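Local coordinates for protein putative nucleotide sugar epimerase/ dehydratase (Bordetella bronchiseptica, PDB 2Q1S) that binds NADH in a Rossmann fold and is probably a nucleotide-sugar epimerase or dehydratase of the extended short-chain dehydrogenase/reductase type in O-antigen biosynthesis, at residues Lys144-Gly152 / Ser184-Ser192; Phe43-Leu52 / Val263-Ile271. All coordinates share one frame; numbering follows the deposited sequence.

Interaction 1 of 2, residues Lys144-Gly152 / Ser184-Ser192; sequences KKVVYSAAG and SKIFGEFYS. With NAI (1,4-dihydronicotinamide adenine dinucleotide), chain B.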
loop_
_atom_site.group_PDB
_atom_site.type_symbol
_atom_site.label_atom_id
_atom_site.label_comp_id
_atom_site.label_asym_id
_atom_site.label_seq_id
_atom_site.Cartn_x
_atom_site.Cartn_y
_atom_site.Cartn_z
ATOM N N LYS A 144 22.375 11.836 0.286
ATOM C CA LYS A 144 22.695 11.510 1.670
ATOM C C LYS A 144 21.466 11.016 2.431
ATOM O O LYS A 144 21.624 10.166 3.296
ATOM C CB LYS A 144 23.266 12.707 2.463
ATOM C CG LYS A 144 24.784 12.855 2.508
ATOM C CD LYS A 144 25.353 12.946 1.110
ATOM C CE LYS A 144 25.460 14.368 0.674
ATOM N NZ LYS A 144 26.186 14.484 -0.647
ATOM N N LYS A 145 20.318 11.656 2.220
ATOM C CA LYS A 145 19.089 11.304 2.954
ATOM C C LYS A 145 17.887 11.678 2.164
ATOM O O LYS A 145 17.886 12.667 1.439
ATOM C CB LYS A 145 19.042 12.001 4.323
ATOM C CG LYS A 145 18.631 11.067 5.514
ATOM C CD LYS A 145 19.632 9.942 5.778
ATOM C CE LYS A 145 20.969 10.477 6.312
ATOM N NZ LYS A 145 20.797 11.087 7.654
ATOM N N VAL A 146 16.887 10.800 2.289
ATOM C CA VAL A 146 15.549 11.023 1.750
ATOM C C VAL A 146 14.573 10.997 2.917
ATOM O O VAL A 146 14.426 9.955 3.543
ATOM C CB VAL A 146 15.151 9.901 0.712
ATOM C CG1 VAL A 146 13.756 10.155 0.192
ATOM C CG2 VAL A 146 16.201 9.890 -0.412
ATOM N N VAL A 147 13.947 12.128 3.212
ATOM C CA VAL A 147 13.077 12.223 4.360
ATOM C C VAL A 147 11.625 12.230 3.870
ATOM O O VAL A 147 11.226 13.075 3.075
ATOM C CB VAL A 147 13.389 13.516 5.179
ATOM C CG1 VAL A 147 12.486 13.558 6.433
ATOM C CG2 VAL A 147 14.883 13.498 5.644
ATOM N N TYR A 148 10.859 11.290 4.428
ATOM C CA TYR A 148 9.443 11.095 4.100
ATOM C C TYR A 148 8.567 11.505 5.301
ATOM O O TYR A 148 8.793 11.000 6.414
ATOM C CB TYR A 148 9.237 9.607 3.762
ATOM C CG TYR A 148 7.752 9.190 3.686
ATOM C CD1 TYR A 148 6.903 9.745 2.718
ATOM C CD2 TYR A 148 7.234 8.262 4.549
ATOM C CE1 TYR A 148 5.590 9.386 2.623
ATOM C CE2 TYR A 148 5.898 7.902 4.501
ATOM C CZ TYR A 148 5.063 8.433 3.516
ATOM O OH TYR A 148 3.752 8.083 3.434
ATOM N N SER A 149 7.633 12.441 5.075
ATOM C CA SER A 149 6.681 12.799 6.108
ATOM C C SER A 149 5.592 11.759 6.238
ATOM O O SER A 149 4.741 11.629 5.378
ATOM C CB SER A 149 6.104 14.178 5.854
ATOM O OG SER A 149 5.675 14.321 4.515
ATOM N N ALA A 150 5.646 11.010 7.345
ATOM C CA ALA A 150 4.696 9.978 7.667
ATOM C C ALA A 150 3.651 10.512 8.675
ATOM O O ALA A 150 3.820 11.589 9.279
ATOM C CB ALA A 150 5.484 8.798 8.231
ATOM N N ALA A 151 2.602 9.764 8.923
ATOM C CA ALA A 151 1.609 10.210 9.886
ATOM C C ALA A 151 1.850 9.643 11.289
ATOM O O ALA A 151 2.258 8.495 11.446
ATOM C CB ALA A 151 0.210 9.864 9.394
ATOM N N GLY A 152 1.588 10.460 12.306
ATOM C CA GLY A 152 1.776 10.088 13.706
ATOM C C GLY A 152 0.515 9.461 14.244
ATOM O O GLY A 152 0.173 8.340 13.865
ATOM N N SER A 184 -2.429 5.285 2.582
ATOM C CA SER A 184 -1.315 5.793 1.746
ATOM C C SER A 184 -0.113 6.218 2.577
ATOM O O SER A 184 1.047 5.954 2.200
ATOM C CB SER A 184 -1.789 6.997 0.969
ATOM O OG SER A 184 -2.611 6.597 -0.120
ATOM N N LYS A 185 -0.356 6.871 3.723
ATOM C CA LYS A 185 0.779 7.303 4.548
ATOM C C LYS A 185 1.565 6.095 5.057
ATOM O O LYS A 185 2.786 6.064 5.021
ATOM C CB LYS A 185 0.324 8.190 5.745
ATOM C CG LYS A 185 -0.323 9.513 5.341
ATOM C CD LYS A 185 0.426 10.263 4.272
ATOM C CE LYS A 185 1.830 10.661 4.695
ATOM N NZ LYS A 185 2.526 11.509 3.630
ATOM N N ILE A 186 0.863 5.052 5.456
ATOM C CA ILE A 186 1.504 3.817 5.951
ATOM C C ILE A 186 2.238 3.128 4.779
ATOM O O ILE A 186 3.364 2.620 4.931
ATOM C CB ILE A 186 0.439 2.878 6.570
ATOM C CG1 ILE A 186 -0.023 3.452 7.910
ATOM C CG2 ILE A 186 0.902 1.405 6.584
ATOM C CD1 ILE A 186 -1.251 2.693 8.486
ATOM N N PHE A 187 1.595 3.110 3.612
ATOM C CA PHE A 187 2.203 2.436 2.473
ATOM C C PHE A 187 3.554 3.086 2.144
ATOM O O PHE A 187 4.515 2.400 1.774
ATOM C CB PHE A 187 1.300 2.489 1.236
ATOM C CG PHE A 187 -0.019 1.706 1.369
ATOM C CD1 PHE A 187 -0.261 0.840 2.441
ATOM C CD2 PHE A 187 -0.992 1.821 0.373
ATOM C CE1 PHE A 187 -1.466 0.124 2.521
ATOM C CE2 PHE A 187 -2.214 1.093 0.485
ATOM C CZ PHE A 187 -2.399 0.269 1.537
ATOM N N GLY A 188 3.631 4.418 2.297
ATOM C CA GLY A 188 4.890 5.112 2.032
ATOM C C GLY A 188 5.957 4.713 3.073
ATOM O O GLY A 188 7.162 4.715 2.757
ATOM N N GLU A 189 5.549 4.350 4.296
ATOM C CA GLU A 189 6.512 3.756 5.250
ATOM C C GLU A 189 7.020 2.394 4.791
ATOM O O GLU A 189 8.235 2.137 4.824
ATOM C CB GLU A 189 5.975 3.682 6.660
ATOM C CG GLU A 189 5.734 5.074 7.341
ATOM C CD GLU A 189 5.830 5.002 8.851
ATOM O OE1 GLU A 189 6.697 4.290 9.385
ATOM O OE2 GLU A 189 4.976 5.686 9.474
ATOM N N PHE A 190 6.108 1.540 4.296
ATOM C CA PHE A 190 6.509 0.250 3.716
ATOM C C PHE A 190 7.542 0.491 2.613
ATOM O O PHE A 190 8.588 -0.177 2.582
ATOM C CB PHE A 190 5.299 -0.523 3.134
ATOM C CG PHE A 190 4.521 -1.320 4.144
ATOM C CD1 PHE A 190 4.860 -2.637 4.396
ATOM C CD2 PHE A 190 3.374 -0.804 4.743
ATOM C CE1 PHE A 190 4.099 -3.423 5.318
ATOM C CE2 PHE A 190 2.624 -1.552 5.670
ATOM C CZ PHE A 190 2.978 -2.871 5.924
ATOM N N TYR A 191 7.244 1.404 1.687
ATOM C CA TYR A 191 8.162 1.670 0.589
ATOM C C TYR A 191 9.504 2.165 1.098
ATOM O O TYR A 191 10.576 1.829 0.567
ATOM C CB TYR A 191 7.610 2.717 -0.383
ATOM C CG TYR A 191 6.362 2.279 -1.155
ATOM C CD1 TYR A 191 6.171 0.973 -1.600
ATOM C CD2 TYR A 191 5.378 3.221 -1.495
ATOM C CE1 TYR A 191 5.039 0.630 -2.347
ATOM C CE2 TYR A 191 4.261 2.892 -2.198
ATOM C CZ TYR A 191 4.051 1.597 -2.672
ATOM O OH TYR A 191 2.912 1.335 -3.433
ATOM N N SER A 192 9.445 3.024 2.119
ATOM C CA SER A 192 10.667 3.600 2.664
ATOM C C SER A 192 11.583 2.515 3.234
ATOM O O SER A 192 12.831 2.561 3.082
ATOM C CB SER A 192 10.297 4.623 3.744
ATOM O OG SER A 192 9.673 5.757 3.199
HETATM P PA NAI B . -0.296 20.284 1.998
HETATM O O1A NAI B . -1.488 19.749 1.290
HETATM O O2A NAI B . -0.203 21.805 2.265
HETATM O O5B NAI B . 1.021 19.828 1.332
HETATM C C5B NAI B . 1.136 18.754 0.393
HETATM C C4B NAI B . 1.686 19.252 -0.932
HETATM O O4B NAI B . 1.742 18.160 -1.842
HETATM C C3B NAI B . 0.760 20.329 -1.558
HETATM O O3B NAI B . 1.533 21.489 -1.909
HETATM C C2B NAI B . 0.261 19.651 -2.825
HETATM O O2B NAI B . -0.012 20.506 -3.978
HETATM C C1B NAI B . 1.411 18.693 -3.143
HETATM N N9A NAI B . 1.069 17.606 -4.045
HETATM C C8A NAI B . -0.096 16.889 -4.074
HETATM N N7A NAI B . -0.004 15.948 -5.016
HETATM C C5A NAI B . 1.220 16.016 -5.614
HETATM C C6A NAI B . 1.947 15.317 -6.682
HETATM N N6A NAI B . 1.426 14.295 -7.371
HETATM N N1A NAI B . 3.221 15.709 -7.001
HETATM C C2A NAI B . 3.767 16.751 -6.317
HETATM N N3A NAI B . 3.195 17.450 -5.323
HETATM C C4A NAI B . 1.916 17.126 -4.917
HETATM O O3 NAI B . -0.325 19.526 3.406
HETATM P PN NAI B . 0.771 19.536 4.607
HETATM O O1N NAI B . 0.083 19.586 5.877
HETATM O O2N NAI B . 1.838 20.517 4.192
HETATM O O5D NAI B . 1.445 18.056 4.405
HETATM C C5D NAI B . 2.847 17.883 4.140
HETATM C C4D NAI B . 3.195 16.432 4.481
HETATM O O4D NAI B . 3.037 16.241 5.867
HETATM C C3D NAI B . 2.226 15.427 3.857
HETATM O O3D NAI B . 3.006 14.312 3.402
HETATM C C2D NAI B . 1.306 15.056 4.979
HETATM O O2D NAI B . 0.739 13.732 4.788
HETATM C C1D NAI B . 2.226 15.087 6.167
HETATM N N1N NAI B . 1.554 15.281 7.426
HETATM C C2N NAI B . 1.013 16.488 7.797
HETATM C C3N NAI B . 0.394 16.647 9.033
HETATM C C7N NAI B . -0.227 17.974 9.457
HETATM O O7N NAI B . -0.735 18.047 10.563
HETATM N N7N NAI B . -0.144 19.005 8.577
HETATM C C4N NAI B . 0.366 15.569 9.959
HETATM C C5N NAI B . 0.971 14.344 9.556
HETATM C C6N NAI B . 1.582 14.248 8.307
HETATM O O HOH W 1 2.361 10.031 1.173
HETATM O O HOH W 2 2.503 6.685 8.243
#
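K185 reaches up from helix 180-199 to the end of strand 145-151, where its NZ donates to the backbone carbonyl of S149 (NZ to O 2.8 Å). The ammonium arrives nearly in line with that C=O, at 172°. The same NZ also grips the nicotinamide ribose, at O3D (2.9 Å) and at O2D (3.1 Å), and gives a further bond to a water. Bends at chi2 and chi3 turn NZ toward S149 O and the ribose; at the root of the chain, K185 CB lies against A151 CB. S149 OG shares a hydrogen bond with O3D of the ribose, so that hydroxyl is held from both segments.

One layer out, Y148 projects from the strand to the helix. With CG anti to the backbone N (chi1 168°), its hydroxyl comes down on the backbone of K185 and donates to K185 O (2.7 Å), in the carbonyl plane and on a lone pair. The water bound to K185 NZ also donates to this hydroxyl, tying lysine and tyrosine together. G188, which has no side chain, brings its CA within 3.5 Å of Y148 OH. Beside A150, E189 OE2 lies 3.4 Å from A150 CB and receives a second water that accepts from A151 N; its OE1 pairs with R205 and R207.

K185 and Y181, one turn earlier on the same helix, match the YxxxK pair of short-chain dehydrogenases, and Y181 OH also bonds NADH. The strand runs between parallel neighbours 102-105 and 203-212, helix 128-137 packs on Y148 through T130 and Y134, and the far side of helix 180-199 meets the second subunit, where F187 stacks on F187 of that chain.

Interaction 2 of 2, residues Phe43-Leu52 / Val263-Ile271; sequences FVGSNLVKRL and VEDVANGLI. With NAI (1,4-dihydronicotinamide adenine dinucleotide), chain B.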
loop_
_atom_site.group_PDB
_atom_site.type_symbol
_atom_site.label_atom_id
_atom_site.label_comp_id
_atom_site.label_asym_id
_atom_site.label_seq_id
_atom_site.Cartn_x
_atom_site.Cartn_y
_atom_site.Cartn_z
ATOM N N PHE A 43 1.882 23.583 2.908
ATOM C CA PHE A 43 2.006 24.191 4.231
ATOM C C PHE A 43 3.354 23.881 4.879
ATOM O O PHE A 43 4.178 24.787 5.092
ATOM C CB PHE A 43 0.836 23.739 5.109
ATOM C CG PHE A 43 1.002 24.018 6.578
ATOM C CD1 PHE A 43 1.540 25.235 7.057
ATOM C CD2 PHE A 43 0.551 23.069 7.489
ATOM C CE1 PHE A 43 1.664 25.442 8.426
ATOM C CE2 PHE A 43 0.657 23.293 8.856
ATOM C CZ PHE A 43 1.228 24.483 9.322
ATOM N N VAL A 44 3.615 22.612 5.190
ATOM C CA VAL A 44 4.889 22.243 5.814
ATOM C C VAL A 44 6.011 22.516 4.818
ATOM O O VAL A 44 7.041 23.063 5.184
ATOM C CB VAL A 44 4.896 20.769 6.241
ATOM C CG1 VAL A 44 6.281 20.397 6.756
ATOM C CG2 VAL A 44 3.819 20.543 7.323
ATOM N N GLY A 45 5.778 22.207 3.544
ATOM C CA GLY A 45 6.807 22.361 2.522
ATOM C C GLY A 45 7.315 23.778 2.351
ATOM O O GLY A 45 8.553 23.951 2.348
ATOM N N SER A 46 6.390 24.734 2.210
ATOM C CA SER A 46 6.780 26.177 2.090
ATOM C C SER A 46 7.627 26.615 3.294
ATOM O O SER A 46 8.602 27.369 3.122
ATOM C CB SER A 46 5.561 27.082 1.917
ATOM O OG SER A 46 4.777 27.063 3.084
ATOM N N ASN A 47 7.262 26.158 4.494
ATOM C CA ASN A 47 8.021 26.503 5.709
ATOM C C ASN A 47 9.387 25.862 5.724
ATOM O O ASN A 47 10.375 26.472 6.155
ATOM C CB ASN A 47 7.230 26.154 6.989
ATOM C CG ASN A 47 6.177 27.200 7.313
ATOM O OD1 ASN A 47 6.490 28.260 7.910
ATOM N ND2 ASN A 47 4.927 26.941 6.903
ATOM N N LEU A 48 9.477 24.612 5.272
ATOM C CA LEU A 48 10.753 23.944 5.130
ATOM C C LEU A 48 11.666 24.666 4.123
ATOM O O LEU A 48 12.873 24.830 4.364
ATOM C CB LEU A 48 10.522 22.477 4.707
ATOM C CG LEU A 48 11.799 21.651 4.540
ATOM C CD1 LEU A 48 12.670 21.551 5.792
ATOM C CD2 LEU A 48 11.497 20.245 4.047
ATOM N N VAL A 49 11.117 25.046 2.978
ATOM C CA VAL A 49 11.877 25.768 1.957
ATOM C C VAL A 49 12.464 27.057 2.543
ATOM O O VAL A 49 13.660 27.312 2.368
ATOM C CB VAL A 49 11.070 25.971 0.666
ATOM C CG1 VAL A 49 11.806 26.867 -0.314
ATOM C CG2 VAL A 49 10.779 24.594 0.008
ATOM N N LYS A 50 11.631 27.825 3.258
ATOM C CA LYS A 50 12.071 29.082 3.902
ATOM C C LYS A 50 13.242 28.798 4.839
ATOM O O LYS A 50 14.239 29.537 4.849
ATOM C CB LYS A 50 10.929 29.732 4.699
ATOM C CG LYS A 50 11.279 31.052 5.398
ATOM N N ARG A 51 13.126 27.735 5.632
ATOM C CA ARG A 51 14.162 27.428 6.607
ATOM C C ARG A 51 15.457 26.941 5.927
ATOM O O ARG A 51 16.582 27.343 6.320
ATOM C CB ARG A 51 13.613 26.456 7.644
ATOM C CG ARG A 51 14.589 26.027 8.708
ATOM C CD ARG A 51 15.096 27.208 9.564
ATOM N NE ARG A 51 15.905 26.714 10.673
ATOM C CZ ARG A 51 16.891 27.393 11.240
ATOM N NH1 ARG A 51 17.171 28.620 10.816
ATOM N NH2 ARG A 51 17.588 26.844 12.236
ATOM N N LEU A 52 15.305 26.167 4.839
ATOM C CA LEU A 52 16.466 25.703 4.059
ATOM C C LEU A 52 17.241 26.880 3.449
ATOM O O LEU A 52 18.475 26.911 3.489
ATOM C CB LEU A 52 16.038 24.750 2.944
ATOM C CG LEU A 52 15.568 23.337 3.361
ATOM C CD1 LEU A 52 14.880 22.647 2.178
ATOM C CD2 LEU A 52 16.693 22.517 3.890
ATOM N N VAL A 263 4.770 24.707 13.106
ATOM C CA VAL A 263 5.320 24.266 11.834
ATOM C C VAL A 263 6.837 24.524 11.713
ATOM O O VAL A 263 7.543 23.729 11.117
ATOM C CB VAL A 263 4.557 24.914 10.642
ATOM C CG1 VAL A 263 4.771 26.478 10.575
ATOM C CG2 VAL A 263 4.902 24.237 9.332
ATOM N N GLU A 264 7.345 25.603 12.302
ATOM C CA GLU A 264 8.779 25.842 12.258
ATOM C C GLU A 264 9.564 24.786 13.025
ATOM O O GLU A 264 10.679 24.471 12.642
ATOM C CB GLU A 264 9.090 27.251 12.778
ATOM C CG GLU A 264 8.414 28.343 11.877
ATOM C CD GLU A 264 8.676 29.783 12.303
ATOM O OE1 GLU A 264 9.550 30.020 13.174
ATOM O OE2 GLU A 264 7.992 30.684 11.743
ATOM N N ASP A 265 8.985 24.244 14.098
ATOM C CA ASP A 265 9.591 23.100 14.789
ATOM C C ASP A 265 9.577 21.866 13.866
ATOM O O ASP A 265 10.567 21.134 13.821
ATOM C CB ASP A 265 8.876 22.764 16.101
ATOM C CG ASP A 265 9.264 23.721 17.259
ATOM O OD1 ASP A 265 10.322 24.403 17.194
ATOM O OD2 ASP A 265 8.496 23.755 18.239
ATOM N N VAL A 266 8.480 21.648 13.148
ATOM C CA VAL A 266 8.417 20.513 12.218
ATOM C C VAL A 266 9.494 20.691 11.138
ATOM O O VAL A 266 10.191 19.725 10.813
ATOM C CB VAL A 266 7.001 20.352 11.603
ATOM C CG1 VAL A 266 7.037 19.312 10.448
ATOM C CG2 VAL A 266 6.001 19.987 12.692
ATOM N N ALA A 267 9.611 21.887 10.544
ATOM C CA ALA A 267 10.684 22.102 9.565
ATOM C C ALA A 267 12.084 21.765 10.131
ATOM O O ALA A 267 12.869 21.060 9.486
ATOM C CB ALA A 267 10.651 23.493 8.985
ATOM N N ASN A 268 12.376 22.230 11.349
ATOM C CA ASN A 268 13.644 21.885 11.955
ATOM C C ASN A 268 13.795 20.383 12.244
ATOM O O ASN A 268 14.892 19.842 12.132
ATOM C CB ASN A 268 13.905 22.729 13.208
ATOM C CG ASN A 268 14.265 24.154 12.858
ATOM O OD1 ASN A 268 15.003 24.388 11.895
ATOM N ND2 ASN A 268 13.761 25.114 13.635
ATOM N N GLY A 269 12.701 19.740 12.638
ATOM C CA GLY A 269 12.674 18.270 12.843
ATOM C C GLY A 269 13.002 17.516 11.564
ATOM O O GLY A 269 13.827 16.596 11.585
ATOM N N LEU A 270 12.403 17.951 10.447
ATOM C CA LEU A 270 12.670 17.337 9.155
ATOM C C LEU A 270 14.136 17.539 8.761
ATOM O O LEU A 270 14.794 16.608 8.288
ATOM C CB LEU A 270 11.780 17.976 8.082
ATOM C CG LEU A 270 10.287 17.594 8.125
ATOM C CD1 LEU A 270 9.519 18.531 7.275
ATOM C CD2 LEU A 270 10.065 16.130 7.633
ATOM N N ILE A 271 14.663 18.745 9.004
ATOM C CA ILE A 271 16.074 18.991 8.733
ATOM C C ILE A 271 17.005 18.128 9.608
ATOM O O ILE A 271 18.048 17.592 9.138
ATOM C CB ILE A 271 16.377 20.500 8.852
ATOM C CG1 ILE A 271 15.675 21.241 7.692
ATOM C CG2 ILE A 271 17.907 20.749 8.880
ATOM C CD1 ILE A 271 15.569 22.730 7.889
HETATM P PA NAI B . -0.296 20.284 1.998
HETATM O O1A NAI B . -1.488 19.749 1.290
HETATM O O2A NAI B . -0.203 21.805 2.265
HETATM O O5B NAI B . 1.021 19.828 1.332
HETATM C C5B NAI B . 1.136 18.754 0.393
HETATM C C4B NAI B . 1.686 19.252 -0.932
HETATM O O4B NAI B . 1.742 18.160 -1.842
HETATM C C3B NAI B . 0.760 20.329 -1.558
HETATM O O3B NAI B . 1.533 21.489 -1.909
HETATM C C2B NAI B . 0.261 19.651 -2.825
HETATM O O2B NAI B . -0.012 20.506 -3.978
HETATM C C1B NAI B . 1.411 18.693 -3.143
HETATM N N9A NAI B . 1.069 17.606 -4.045
HETATM C C8A NAI B . -0.096 16.889 -4.074
HETATM N N7A NAI B . -0.004 15.948 -5.016
HETATM C C5A NAI B . 1.220 16.016 -5.614
HETATM C C6A NAI B . 1.947 15.317 -6.682
HETATM N N6A NAI B . 1.426 14.295 -7.371
HETATM N N1A NAI B . 3.221 15.709 -7.001
HETATM C C2A NAI B . 3.767 16.751 -6.317
HETATM N N3A NAI B . 3.195 17.450 -5.323
HETATM C C4A NAI B . 1.916 17.126 -4.917
HETATM O O3 NAI B . -0.325 19.526 3.406
HETATM P PN NAI B . 0.771 19.536 4.607
HETATM O O1N NAI B . 0.083 19.586 5.877
HETATM O O2N NAI B . 1.838 20.517 4.192
HETATM O O5D NAI B . 1.445 18.056 4.405
HETATM C C5D NAI B . 2.847 17.883 4.140
HETATM C C4D NAI B . 3.195 16.432 4.481
HETATM O O4D NAI B . 3.037 16.241 5.867
HETATM C C3D NAI B . 2.226 15.427 3.857
HETATM O O3D NAI B . 3.006 14.312 3.402
HETATM C C2D NAI B . 1.306 15.056 4.979
HETATM O O2D NAI B . 0.739 13.732 4.788
HETATM C C1D NAI B . 2.226 15.087 6.167
HETATM N N1N NAI B . 1.554 15.281 7.426
HETATM C C2N NAI B . 1.013 16.488 7.797
HETATM C C3N NAI B . 0.394 16.647 9.033
HETATM C C7N NAI B . -0.227 17.974 9.457
HETATM O O7N NAI B . -0.735 18.047 10.563
HETATM N N7N NAI B . -0.144 19.005 8.577
HETATM C C4N NAI B . 0.366 15.569 9.959
HETATM C C5N NAI B . 0.971 14.344 9.556
HETATM C C6N NAI B . 1.582 14.248 8.307
#
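The side chain of R51 meets that of N268 with its guanidinium nearly perpendicular to the amide, the two planes 82° apart, and this pair makes the one hydrogen bond between helices that otherwise touch largely through apolar groups. R51 NE donates to N268 OD1 at 2.8 Å; the oxygen lies at the guanidinium edge, and the proton meets a lone pair in the carbonyl plane. With CG anti to the backbone N, the arginine lays that carbon against I271 CD1 (3.5 Å), and a bend at chi2 (62°) then turns the guanidinium toward N268, while NH1 pairs with E54.

The helix axes pass 8.8 Å apart at 67°, and they come together where A267 CB sits over the backbone of L48. Around that small residue, L48 CD1 meets I271 CG1 (3.6 Å) and V44 CG1 touches both V266 and L270. At the N-terminal end V263 is the wedge: CG2 meets F43 CE1 (3.6 Å), and CG1 lies against the amide of N47. That amide is fixed by ND2 donating to F43 O, with a further bond to P214 O.

F43 and V44 begin the helix of the glycine-rich dinucleotide-binding turn, and their backbone amides hold the pyrophosphate: F43 N reaches NADH O2A (2.8 Å) and V44 N reaches O2N (2.9 Å). Amides at a helix start are placed so that the helix dipole may add to this binding. Strands 34-38, 102-105 and 203-212 lie beneath the pair. The chemistry thus divides by position: phosphate-binding amides at the helix start, aliphatic side chains through the middle, and a polar R51-N268 link toward the partly exposed side.

Both interactions touch the same NADH, at different parts of it: residues 144-152 and 184-192 hold the nicotinamide ribose, whereas the start of helix 43-52 holds the pyrophosphate. Their centres are about 17 Å apart, yet they meet directly where V147 CG1 of the strand packs on L270 CD2 of helix 263-271 at 3.7 Å. V147 points away from helix 184-192 and, through L270, meets helix 263-271, so the two contacts use opposite faces of strand 145-151. In sequence, interaction 1 is nested inside the long loop closed by interaction 2. Together they bring the first helix of the Rossmann fold and the tyrosine-lysine helix to one cofactor, which is also hydrogen-bonded by D64, S68 and S86.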